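Local coordinates for protein beta-1,4-exocellulase (Thermobifida fusca, PDB 4B4H) that hydrolyses the beta-1,4 links of cellulose as a family 6 cellobiohydrolase, of which this chain is the catalytic domain, at residues A[75-80]-A[125-130]; A[11-16]-A[60-65]; A[120-125]-A[175-180]; A[32-37]-A[349-354]. All blocks are in the same frame, centred on the assembly; numbering follows the deposited sequence. Where two conformers were deposited one is given.

Contact 1. Residues A[75-80]-A[125-130]; sequences LTIQVV and ENLRIV
Thr76 and Arg128 are paired on two neighbouring parallel strands, 75-81 and 127-133, of the distorted beta/alpha barrel of glycoside hydrolase family 6. The local strand axes come within 4.8 Å and run at 24° to each other. Helix 103-121 lies between the strands in the chain, giving a beta-alpha-beta crossover. Backbone hydrogen bonds alternate along the pair: Leu75 N to Asn126 O, Arg128 N to Leu75 O (2.7 Å), Ile77 N to Arg128 O, Val130 N to Ile77 O, and Val79 N to Val130 O.

One face carries Leu75, Ile77, Leu127 and Ile129. Leu75 and Leu127 lie side by side, with CD2 of Leu75 4.1 Å from CD1 of Leu127. Val79 and Ile129 do the same through their CG2 atoms. Helix 59-70 packs on Leu75 and Ile77.

On the other face Thr76 points CG2 anti to its backbone N (its chi1, to OG1, is -59°). CG2 of Thr76 meets CG2 of Val130 at 3.7 Å. OG1 of Thr76 lies 3.6 Å from both CB and CD of Arg128 and hydrogen-bonds to Pro6 O. Arg128 NH1 also hydrogen-bonds to Pro6 O, and to Glu8 O. An alanine at Thr76 would probably leave Pro6 O without its hydroxyl partner and open a gap beside Val130.

Backbone bonds thus join the strands, while the Thr76 and Arg128 side chains tie them to the N-terminal loop.

Contact 2. Residues A[11-16]-A[60-65]; sequences KLYVNP and RDHLEE
Tyr13 and His62 are brought together by first torsions of different kind. Tyr13 holds CG anti to its backbone N (chi1 -176°), whereas His62 holds CG beside its backbone N and anti to the carbonyl carbon (chi1 -75°). The two side chains cross at about a right angle. Tyr13 OH and His62 ND1 form a hydrogen bond of 2.8 Å, in which either could be the donor. The hydroxyl reaches the imidazole at its edge, near the ring plane. The rings lie rim to rim with their planes 82° apart, so neither stacks over the other.

Asn15 comes to another part of the same imidazole edge. Its OD1 is 3.2 Å from CE1 of His62, and the amide stands nearly upright to the ring. Asn15 is the N-cap of helix 16-24, and the same OD1 makes a weak hydrogen bond to Val17 N.

Glu65 touches mainly with its aliphatic part. Its CG lies at the edge of the Tyr13 ring, 3.7 Å from CE1 of Tyr13 and 3.6 Å from OH of Tyr13. The other neighbour of that carbon is CG of Pro16, 3.8 Å from CG of Glu65. OE2 of Glu65 also hydrogen-bonds to Gln69 NE2.

A phenylalanine in place of Tyr13 would probably leave His62 ND1 without its hydroxyl mate and the imidazole less firmly fixed in rotation.

Helix 59-70 is in this way joined to the loop between strand 11-12 and helix 16-24. Tyr13 and His62 also pack on Ile77 of strand 75-81 and on Val38 of strand 38-40.

Contact 3. Residues A[120-125]-A[175-180]; sequences DFADYE and GEIPNV
Apolar contact centres on Ala122, whose CB points at the loop 175-180. CB of Ala122 lies 3.6 Å from CG and 3.8 Å from CD of Pro178. CG2 of Ile177 is a looser neighbour, 4.3 Å from CB of Ala122. Ile177 and Pro178 pack as well on Trp119 of helix 103-121.

Polar contact runs through the buried amide of Asn179. Its CG sits between the backbone N and the carbonyl carbon, the crowded position (chi1 60°), and its amide reaches the turn in 120-125. ND2 of Asn179 gives a weak hydrogen bond of 3.4 Å to Phe121 O, with an angle of 143° at the hydrogen. It has a further weak hydrogen bond to Leu127 O. Phe121 O also receives Tyr124 N at 3.1 Å, the bond that closes the type I turn from Phe121 to Tyr124. On the other branch of the amide, OD1 of Asn179 rests 3.6 Å from CA of Ala122.

One water spans the rim of the contact. It donates to Glu125 OE2 and to Pro178 O, each at 3.1 Å. Pro178 lies in a second type I turn, from Ile177 to Val180.

Two turns are therefore held against each other, one at the C-terminal end of helix 103-121 and one leading into strand 180-185, away from the annotated sites. The direct hydrogen bond is weak, so the fit rests largely on close packing, chiefly Ala122 against the Asn179 amide and, to a lesser extent, the proline ring. ND2 lies between Phe121 O and Leu127 O, and its N-H groups probably offset part of the negative charge of both oxygens.

Contact 4. Residues A[32-37]-A[349-354]; sequences ANESTA and YVWVKP
Trp351, just past strand 346-350, is the first residue of its segment to touch the loop 32-37. A water accepts from Trp351 N at 2.8 Å and donates to Ser35 O at 2.7 Å, bridging the backbones. CB of Trp351 lies directly against Ser35 O, at 3.3 Å. CG of Trp351 is anti to the carbonyl carbon (chi1 -82°). The benzene part of the indole reaches Glu34, with CZ3 of Trp351 3.7 Å from CB of Glu34. CG2 of Thr36 lies at the ring edge. The indole NE1 hydrogen-bonds to Glu336 O.

The carbonyls of Trp351 and Val352 share one donor. Ala37 N makes two weak hydrogen bonds, 3.3 Å to Trp351 O and 3.4 Å to Val352 O. Val352 O has a second donor in the indole NE1 of Trp39, a predicted substrate-binding residue. CG1 of Val352 packs on CB of Ala37 at 3.8 Å.

Lys353, also predicted to bind substrate, has its CB directed away from the loop. At Pro354 the chain comes back: CB of Pro354 is 3.9 Å from CB of Thr36, and the two side chains cross at about a right angle.

The contact lies where strand 346-350 runs out and strand 38-40 is about to begin. Ala37 and Val352 both pack on Gln78 of strand 75-81, and Trp18 of helix 16-24 touches Thr36 and Pro354.

How the contacts relate
Strand 75-81 connects contacts 1, 2 and 4. Contacts 1 and 2 have centres about 9 Å apart; Thr76 O lies 2.8 Å from Tyr13 N, a probable hydrogen bond. Contact 3 is equally close to contact 1, beside whose strand it leads into strand 180-185: Ile129 N is 2.9 Å from Asn179 O. Phe121 of contact 3 packs on Leu63 of contact 2. Tyr13 O, 2.6 Å from Ser35 OG, joins contacts 2 and 4. Contact 4 holds Lys353 of the predicted substrate site. The Asn15 side chain of contact 2 lies about 6 Å from that of Glu357, also predicted. Contact 3 lies away from the annotated sites, about 22 Å from contact 4 between centres.

Contact 1. Residues A[75-80]-A[125-130]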
# COMPACT_ATOMS: atom_id res chain seq x y z
N LEU A 75 -6.99 -12.31 -17.53
CA LEU A 75 -7.51 -11.86 -16.23
C LEU A 75 -6.35 -11.65 -15.26
O LEU A 75 -5.35 -12.36 -15.35
CB LEU A 75 -8.54 -12.86 -15.66
CG LEU A 75 -9.22 -12.43 -14.34
CD1 LEU A 75 -10.70 -12.79 -14.29
CD2 LEU A 75 -8.49 -13.03 -13.13
N THR A 76 -6.55 -10.72 -14.32
CA THR A 76 -5.51 -10.23 -13.45
C THR A 76 -5.96 -10.29 -11.99
O THR A 76 -7.01 -9.74 -11.62
CB THR A 76 -5.13 -8.80 -13.87
OG1 THR A 76 -4.68 -8.85 -15.22
CG2 THR A 76 -4.01 -8.23 -13.00
N ILE A 77 -5.18 -11.02 -11.20
CA ILE A 77 -5.37 -11.16 -9.74
C ILE A 77 -4.16 -10.56 -9.02
O ILE A 77 -3.01 -10.80 -9.40
CB ILE A 77 -5.58 -12.63 -9.29
CG1 ILE A 77 -5.85 -12.71 -7.77
CG2 ILE A 77 -4.38 -13.50 -9.66
CD1 ILE A 77 -6.27 -14.08 -7.25
N GLN A 78 -4.44 -9.83 -7.97
CA GLN A 78 -3.38 -9.21 -7.24
C GLN A 78 -3.14 -9.99 -5.93
O GLN A 78 -4.00 -10.31 -5.31
CB GLN A 78 -3.73 -7.75 -6.93
CG GLN A 78 -4.00 -6.86 -8.12
CD GLN A 78 -4.69 -5.60 -7.70
OE1 GLN A 78 -5.86 -5.52 -7.70
NE2 GLN A 78 -3.94 -4.64 -7.35
N VAL A 79 -1.91 -10.30 -5.67
CA VAL A 79 -1.53 -11.07 -4.48
C VAL A 79 -0.52 -10.23 -3.69
O VAL A 79 0.50 -9.82 -4.24
CB VAL A 79 -0.88 -12.43 -4.88
CG1 VAL A 79 -0.27 -13.11 -3.66
CG2 VAL A 79 -1.89 -13.38 -5.53
N VAL A 80 -0.77 -10.00 -2.40
CA VAL A 80 0.16 -9.20 -1.59
C VAL A 80 1.09 -10.14 -0.84
O VAL A 80 0.62 -11.02 -0.14
CB VAL A 80 -0.56 -8.30 -0.57
CG1 VAL A 80 0.42 -7.28 -0.02
CG2 VAL A 80 -1.72 -7.55 -1.23
N GLU A 125 -1.95 -19.28 -19.86
CA GLU A 125 -1.29 -18.10 -20.44
C GLU A 125 -2.00 -16.79 -20.12
O GLU A 125 -1.37 -15.76 -19.94
CB GLU A 125 -1.14 -18.24 -21.96
CG GLU A 125 -0.31 -17.13 -22.60
CD GLU A 125 1.14 -17.16 -22.15
OE1 GLU A 125 1.77 -18.23 -22.25
OE2 GLU A 125 1.65 -16.11 -21.69
N ASN A 126 -3.33 -16.84 -20.07
CA ASN A 126 -4.11 -15.62 -19.93
C ASN A 126 -4.36 -15.19 -18.49
O ASN A 126 -5.11 -14.25 -18.25
CB ASN A 126 -5.42 -15.72 -20.74
CG ASN A 126 -5.26 -15.30 -22.20
OD1 ASN A 126 -4.36 -14.52 -22.54
ND2 ASN A 126 -6.15 -15.78 -23.07
N LEU A 127 -3.74 -15.87 -17.52
CA LEU A 127 -3.78 -15.42 -16.13
C LEU A 127 -2.56 -14.55 -15.83
O LEU A 127 -1.43 -14.95 -16.09
CB LEU A 127 -3.83 -16.59 -15.15
CG LEU A 127 -3.93 -16.23 -13.66
CD1 LEU A 127 -5.22 -15.50 -13.34
CD2 LEU A 127 -3.75 -17.47 -12.81
N ARG A 128 -2.81 -13.37 -15.27
CA ARG A 128 -1.73 -12.46 -14.91
C ARG A 128 -1.77 -12.32 -13.40
O ARG A 128 -2.81 -11.98 -12.83
CB ARG A 128 -1.93 -11.11 -15.62
CG ARG A 128 -1.66 -11.16 -17.11
CD ARG A 128 -2.69 -10.36 -17.86
NE ARG A 128 -2.59 -10.55 -19.31
CZ ARG A 128 -2.98 -9.63 -20.19
NH1 ARG A 128 -3.48 -8.47 -19.76
NH2 ARG A 128 -2.88 -9.87 -21.49
N ILE A 129 -0.66 -12.67 -12.74
CA ILE A 129 -0.57 -12.54 -11.30
C ILE A 129 0.30 -11.32 -11.04
O ILE A 129 1.48 -11.35 -11.34
CB ILE A 129 0.07 -13.78 -10.64
CG1 ILE A 129 -0.71 -15.05 -11.01
CG2 ILE A 129 0.13 -13.65 -9.12
CD1 ILE A 129 -0.11 -16.32 -10.44
N VAL A 130 -0.30 -10.26 -10.51
CA VAL A 130 0.43 -9.07 -10.09
C VAL A 130 0.70 -9.28 -8.60
O VAL A 130 -0.23 -9.47 -7.84
CB VAL A 130 -0.42 -7.80 -10.31
CG1 VAL A 130 0.23 -6.60 -9.64
CG2 VAL A 130 -0.61 -7.53 -11.79

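Contact 2. Residues A[11-16]-A[60-65]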
# COMPACT_ATOMS: atom_id res chain seq x y z
N LYS A 11 -9.68 -8.74 -17.71
CA LYS A 11 -10.66 -8.73 -16.64
C LYS A 11 -9.91 -8.73 -15.31
O LYS A 11 -8.77 -9.19 -15.24
CB LYS A 11 -11.55 -9.98 -16.69
CG LYS A 11 -12.73 -9.93 -17.67
CD LYS A 11 -12.43 -10.72 -18.93
CE LYS A 11 -13.60 -11.60 -19.33
NZ LYS A 11 -13.54 -12.05 -20.75
N LEU A 12 -10.53 -8.21 -14.26
CA LEU A 12 -9.92 -8.22 -12.94
C LEU A 12 -10.62 -9.20 -11.99
O LEU A 12 -11.84 -9.29 -11.96
CB LEU A 12 -9.87 -6.81 -12.32
CG LEU A 12 -9.57 -5.61 -13.23
CD1 LEU A 12 -9.74 -4.30 -12.46
CD2 LEU A 12 -8.19 -5.68 -13.89
N TYR A 13 -9.82 -9.94 -11.22
CA TYR A 13 -10.32 -10.88 -10.22
C TYR A 13 -11.30 -10.22 -9.24
O TYR A 13 -11.05 -9.11 -8.79
CB TYR A 13 -9.15 -11.44 -9.41
CG TYR A 13 -9.53 -12.49 -8.39
CD1 TYR A 13 -10.10 -13.70 -8.80
CD2 TYR A 13 -9.35 -12.28 -7.02
CE1 TYR A 13 -10.46 -14.67 -7.89
CE2 TYR A 13 -9.71 -13.25 -6.09
CZ TYR A 13 -10.28 -14.44 -6.54
OH TYR A 13 -10.64 -15.45 -5.68
N VAL A 14 -12.38 -10.92 -8.90
CA VAL A 14 -13.27 -10.49 -7.80
C VAL A 14 -13.20 -11.55 -6.70
O VAL A 14 -13.49 -12.73 -6.93
CB VAL A 14 -14.74 -10.26 -8.26
CG1 VAL A 14 -15.61 -9.77 -7.11
CG2 VAL A 14 -14.78 -9.24 -9.39
N ASN A 15 -12.80 -11.13 -5.51
CA ASN A 15 -12.62 -12.06 -4.40
C ASN A 15 -13.98 -12.38 -3.80
O ASN A 15 -14.62 -11.48 -3.22
CB ASN A 15 -11.68 -11.47 -3.35
CG ASN A 15 -11.48 -12.38 -2.14
OD1 ASN A 15 -12.15 -13.40 -2.00
ND2 ASN A 15 -10.57 -11.99 -1.26
N PRO A 16 -14.44 -13.64 -3.95
CA PRO A 16 -15.80 -13.98 -3.51
C PRO A 16 -15.97 -13.76 -2.01
O PRO A 16 -17.03 -13.34 -1.57
CB PRO A 16 -15.92 -15.47 -3.82
CG PRO A 16 -14.77 -15.81 -4.72
CD PRO A 16 -13.69 -14.84 -4.36
N ARG A 60 -4.07 -21.31 -3.77
CA ARG A 60 -4.51 -22.22 -4.82
C ARG A 60 -6.00 -22.02 -5.10
O ARG A 60 -6.41 -21.90 -6.25
CB ARG A 60 -4.20 -23.68 -4.44
CG ARG A 60 -4.77 -24.70 -5.42
CD ARG A 60 -4.23 -26.09 -5.17
NE ARG A 60 -4.90 -27.08 -6.00
CZ ARG A 60 -6.12 -27.55 -5.76
NH1 ARG A 60 -6.78 -27.12 -4.70
NH2 ARG A 60 -6.67 -28.45 -6.56
N ASP A 61 -6.79 -21.95 -4.03
CA ASP A 61 -8.23 -21.66 -4.11
C ASP A 61 -8.57 -20.36 -4.84
O ASP A 61 -9.44 -20.36 -5.71
CB ASP A 61 -8.87 -21.62 -2.71
CG ASP A 61 -9.13 -23.00 -2.13
OD1 ASP A 61 -9.39 -23.96 -2.89
OD2 ASP A 61 -9.08 -23.12 -0.87
N HIS A 62 -7.89 -19.26 -4.50
CA HIS A 62 -8.12 -17.99 -5.21
C HIS A 62 -7.69 -18.04 -6.65
O HIS A 62 -8.30 -17.41 -7.51
CB HIS A 62 -7.41 -16.82 -4.53
CG HIS A 62 -8.07 -16.35 -3.26
ND1 HIS A 62 -9.22 -15.64 -3.26
CD2 HIS A 62 -7.70 -16.50 -1.93
CE1 HIS A 62 -9.56 -15.34 -1.99
NE2 HIS A 62 -8.64 -15.88 -1.18
N LEU A 63 -6.59 -18.74 -6.92
CA LEU A 63 -6.09 -18.81 -8.29
C LEU A 63 -6.99 -19.61 -9.23
O LEU A 63 -7.22 -19.21 -10.38
CB LEU A 63 -4.65 -19.33 -8.32
CG LEU A 63 -3.63 -18.42 -7.62
CD1 LEU A 63 -2.28 -19.11 -7.65
CD2 LEU A 63 -3.56 -17.05 -8.28
N GLU A 64 -7.51 -20.72 -8.72
CA GLU A 64 -8.54 -21.52 -9.39
C GLU A 64 -9.78 -20.69 -9.69
O GLU A 64 -10.35 -20.78 -10.78
CB GLU A 64 -8.90 -22.75 -8.55
CG GLU A 64 -7.80 -23.80 -8.54
CD GLU A 64 -8.22 -25.13 -7.93
OE1 GLU A 64 -9.20 -25.15 -7.16
OE2 GLU A 64 -7.55 -26.14 -8.21
N GLU A 65 -10.21 -19.87 -8.73
CA GLU A 65 -11.35 -18.99 -8.94
C GLU A 65 -11.04 -17.96 -10.02
O GLU A 65 -11.89 -17.67 -10.89
CB GLU A 65 -11.80 -18.35 -7.62
CG GLU A 65 -12.97 -17.37 -7.72
CD GLU A 65 -14.30 -18.02 -8.12
OE1 GLU A 65 -14.36 -19.25 -8.28
OE2 GLU A 65 -15.30 -17.28 -8.28

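Contact 3. Residues A[120-125]-A[175-180]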
# COMPACT_ATOMS: atom_id res chain seq x y z
N ASP A 120 2.59 -23.64 -10.85
CA ASP A 120 1.55 -24.51 -11.40
C ASP A 120 0.72 -23.72 -12.39
O ASP A 120 0.50 -24.14 -13.53
CB ASP A 120 0.63 -25.04 -10.31
CG ASP A 120 1.32 -26.01 -9.37
OD1 ASP A 120 2.30 -26.66 -9.77
OD2 ASP A 120 0.87 -26.10 -8.21
N PHE A 121 0.29 -22.54 -11.95
CA PHE A 121 -0.63 -21.72 -12.73
C PHE A 121 -0.03 -21.03 -13.98
O PHE A 121 -0.77 -20.48 -14.79
CB PHE A 121 -1.38 -20.76 -11.80
CG PHE A 121 -2.38 -21.47 -10.91
CD1 PHE A 121 -1.98 -22.06 -9.71
CD2 PHE A 121 -3.71 -21.60 -11.31
CE1 PHE A 121 -2.90 -22.73 -8.91
CE2 PHE A 121 -4.62 -22.28 -10.52
CZ PHE A 121 -4.22 -22.84 -9.31
N ALA A 122 1.29 -21.11 -14.15
CA ALA A 122 1.97 -20.55 -15.31
C ALA A 122 1.50 -21.20 -16.60
O ALA A 122 1.64 -20.62 -17.68
CB ALA A 122 3.47 -20.69 -15.16
N ASP A 123 0.93 -22.40 -16.47
CA ASP A 123 0.41 -23.17 -17.59
C ASP A 123 -0.80 -22.53 -18.27
O ASP A 123 -1.13 -22.85 -19.41
CB ASP A 123 0.11 -24.62 -17.18
CG ASP A 123 -1.06 -24.75 -16.20
OD1 ASP A 123 -1.41 -23.79 -15.48
OD2 ASP A 123 -1.64 -25.86 -16.16
N TYR A 124 -1.46 -21.61 -17.56
CA TYR A 124 -2.55 -20.85 -18.13
C TYR A 124 -2.08 -19.47 -18.55
O TYR A 124 -1.86 -18.60 -17.71
CB TYR A 124 -3.75 -20.78 -17.18
CG TYR A 124 -4.89 -19.94 -17.70
CD1 TYR A 124 -5.26 -19.98 -19.05
CD2 TYR A 124 -5.61 -19.11 -16.85
CE1 TYR A 124 -6.29 -19.20 -19.54
CE2 TYR A 124 -6.66 -18.33 -17.33
CZ TYR A 124 -6.99 -18.38 -18.67
OH TYR A 124 -8.03 -17.62 -19.15
N GLU A 125 -1.95 -19.28 -19.86
CA GLU A 125 -1.29 -18.10 -20.44
C GLU A 125 -2.00 -16.79 -20.12
O GLU A 125 -1.37 -15.76 -19.94
CB GLU A 125 -1.14 -18.24 -21.96
CG GLU A 125 -0.31 -17.13 -22.60
CD GLU A 125 1.14 -17.16 -22.15
OE1 GLU A 125 1.77 -18.23 -22.25
OE2 GLU A 125 1.65 -16.11 -21.69
N GLY A 175 9.73 -13.60 -9.78
CA GLY A 175 10.09 -13.02 -11.09
C GLY A 175 10.47 -14.02 -12.16
O GLY A 175 10.31 -13.73 -13.36
N GLU A 176 11.00 -15.17 -11.78
CA GLU A 176 11.28 -16.21 -12.78
C GLU A 176 9.99 -16.70 -13.46
O GLU A 176 9.99 -17.02 -14.67
CB GLU A 176 12.07 -17.37 -12.16
CG GLU A 176 13.52 -17.01 -11.90
CD GLU A 176 14.21 -17.93 -10.90
OE1 GLU A 176 13.57 -18.87 -10.41
OE2 GLU A 176 15.41 -17.71 -10.62
N ILE A 177 8.89 -16.72 -12.70
CA ILE A 177 7.60 -17.31 -13.13
C ILE A 177 7.01 -16.45 -14.27
O ILE A 177 6.88 -15.23 -14.14
CB ILE A 177 6.65 -17.43 -11.91
CG1 ILE A 177 7.40 -18.09 -10.73
CG2 ILE A 177 5.39 -18.22 -12.24
CD1 ILE A 177 6.57 -18.43 -9.52
N PRO A 178 6.68 -17.09 -15.41
CA PRO A 178 6.34 -16.35 -16.64
C PRO A 178 5.18 -15.37 -16.58
O PRO A 178 5.22 -14.36 -17.29
CB PRO A 178 6.03 -17.46 -17.66
CG PRO A 178 5.87 -18.71 -16.88
CD PRO A 178 6.63 -18.54 -15.60
N ASN A 179 4.16 -15.65 -15.79
CA ASN A 179 2.99 -14.74 -15.76
C ASN A 179 2.84 -14.03 -14.42
O ASN A 179 1.74 -13.67 -14.01
CB ASN A 179 1.71 -15.50 -16.17
CG ASN A 179 1.42 -16.67 -15.26
OD1 ASN A 179 2.27 -17.07 -14.47
ND2 ASN A 179 0.20 -17.22 -15.35
N VAL A 180 3.96 -13.84 -13.73
CA VAL A 180 3.97 -13.07 -12.49
C VAL A 180 4.63 -11.70 -12.74
O VAL A 180 5.67 -11.61 -13.39
CB VAL A 180 4.63 -13.86 -11.32
CG1 VAL A 180 4.59 -13.06 -10.03
CG2 VAL A 180 3.87 -15.15 -11.11
O HOH W 1 3.44 -14.46 -19.77

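Contact 4. Residues A[32-37]-A[349-354]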
# COMPACT_ATOMS: atom_id res chain seq x y z
N ALA A 32 -19.50 -4.33 -4.43
CA ALA A 32 -19.12 -5.71 -4.13
C ALA A 32 -18.50 -6.47 -5.31
O ALA A 32 -17.93 -7.53 -5.11
CB ALA A 32 -20.28 -6.49 -3.54
N ASN A 33 -18.62 -5.91 -6.52
CA ASN A 33 -18.05 -6.48 -7.74
C ASN A 33 -16.70 -5.86 -8.11
O ASN A 33 -16.23 -6.02 -9.24
CB ASN A 33 -19.02 -6.30 -8.91
CG ASN A 33 -20.35 -6.98 -8.69
OD1 ASN A 33 -21.39 -6.33 -8.64
ND2 ASN A 33 -20.33 -8.30 -8.56
N GLU A 34 -16.10 -5.11 -7.19
CA GLU A 34 -14.81 -4.50 -7.46
C GLU A 34 -13.71 -5.50 -7.14
O GLU A 34 -13.91 -6.38 -6.30
CB GLU A 34 -14.64 -3.20 -6.67
CG GLU A 34 -15.61 -2.10 -7.08
CD GLU A 34 -15.63 -1.86 -8.59
OE1 GLU A 34 -14.56 -1.64 -9.20
OE2 GLU A 34 -16.74 -1.89 -9.17
N SER A 35 -12.58 -5.37 -7.85
CA SER A 35 -11.39 -6.20 -7.62
C SER A 35 -10.56 -5.73 -6.43
O SER A 35 -10.21 -4.55 -6.33
CB SER A 35 -10.53 -6.21 -8.88
OG SER A 35 -9.41 -7.06 -8.73
N THR A 36 -10.22 -6.68 -5.55
CA THR A 36 -9.37 -6.43 -4.37
C THR A 36 -8.25 -7.47 -4.35
O THR A 36 -8.43 -8.59 -4.84
CB THR A 36 -10.15 -6.40 -3.01
OG1 THR A 36 -10.83 -7.65 -2.79
CG2 THR A 36 -11.19 -5.27 -2.99
N ALA A 37 -7.11 -7.11 -3.78
CA ALA A 37 -5.98 -8.02 -3.72
C ALA A 37 -6.19 -9.09 -2.66
O ALA A 37 -6.90 -8.87 -1.68
CB ALA A 37 -4.70 -7.23 -3.45
N TYR A 349 -4.70 2.33 -11.44
CA TYR A 349 -5.14 2.50 -10.07
C TYR A 349 -5.75 1.18 -9.63
O TYR A 349 -6.53 0.58 -10.37
CB TYR A 349 -6.15 3.64 -9.93
CG TYR A 349 -5.64 5.02 -10.32
CD1 TYR A 349 -4.28 5.35 -10.28
CD2 TYR A 349 -6.54 6.02 -10.71
CE1 TYR A 349 -3.84 6.62 -10.64
CE2 TYR A 349 -6.11 7.28 -11.05
CZ TYR A 349 -4.77 7.59 -11.03
OH TYR A 349 -4.39 8.86 -11.39
N VAL A 350 -5.38 0.72 -8.44
CA VAL A 350 -5.79 -0.59 -7.94
C VAL A 350 -6.42 -0.49 -6.54
O VAL A 350 -6.25 0.51 -5.89
CB VAL A 350 -4.60 -1.59 -7.96
CG1 VAL A 350 -4.20 -1.88 -9.40
CG2 VAL A 350 -3.38 -1.07 -7.20
N TRP A 351 -7.25 -1.46 -6.15
CA TRP A 351 -7.70 -1.57 -4.78
C TRP A 351 -6.95 -2.72 -4.17
O TRP A 351 -7.41 -3.87 -4.25
CB TRP A 351 -9.22 -1.81 -4.73
CG TRP A 351 -10.07 -0.56 -4.86
CD1 TRP A 351 -9.68 0.70 -5.30
CD2 TRP A 351 -11.51 -0.44 -4.57
NE1 TRP A 351 -10.75 1.58 -5.30
CE2 TRP A 351 -11.87 0.95 -4.88
CE3 TRP A 351 -12.50 -1.31 -4.13
CZ2 TRP A 351 -13.17 1.43 -4.68
CZ3 TRP A 351 -13.79 -0.82 -3.95
CH2 TRP A 351 -14.12 0.51 -4.23
N VAL A 352 -5.81 -2.45 -3.54
CA VAL A 352 -5.01 -3.53 -2.96
C VAL A 352 -5.57 -3.89 -1.57
O VAL A 352 -6.05 -5.01 -1.37
CB VAL A 352 -3.50 -3.21 -2.98
CG1 VAL A 352 -2.71 -4.23 -2.17
CG2 VAL A 352 -2.98 -3.23 -4.41
N LYS A 353 -5.60 -2.92 -0.65
CA LYS A 353 -6.36 -3.07 0.60
C LYS A 353 -7.84 -3.28 0.34
O LYS A 353 -8.46 -2.46 -0.33
CB LYS A 353 -6.14 -1.84 1.51
CG LYS A 353 -6.93 -1.83 2.82
CD LYS A 353 -6.35 -2.74 3.89
CE LYS A 353 -7.34 -2.82 5.03
NZ LYS A 353 -6.89 -3.85 6.00
N PRO A 354 -8.43 -4.37 0.86
CA PRO A 354 -9.87 -4.54 0.65
C PRO A 354 -10.69 -3.71 1.65
O PRO A 354 -10.65 -3.97 2.84
CB PRO A 354 -10.10 -6.04 0.86
CG PRO A 354 -8.73 -6.65 1.07
CD PRO A 354 -7.86 -5.53 1.57
O HOH W 2 -8.03 -3.67 -7.75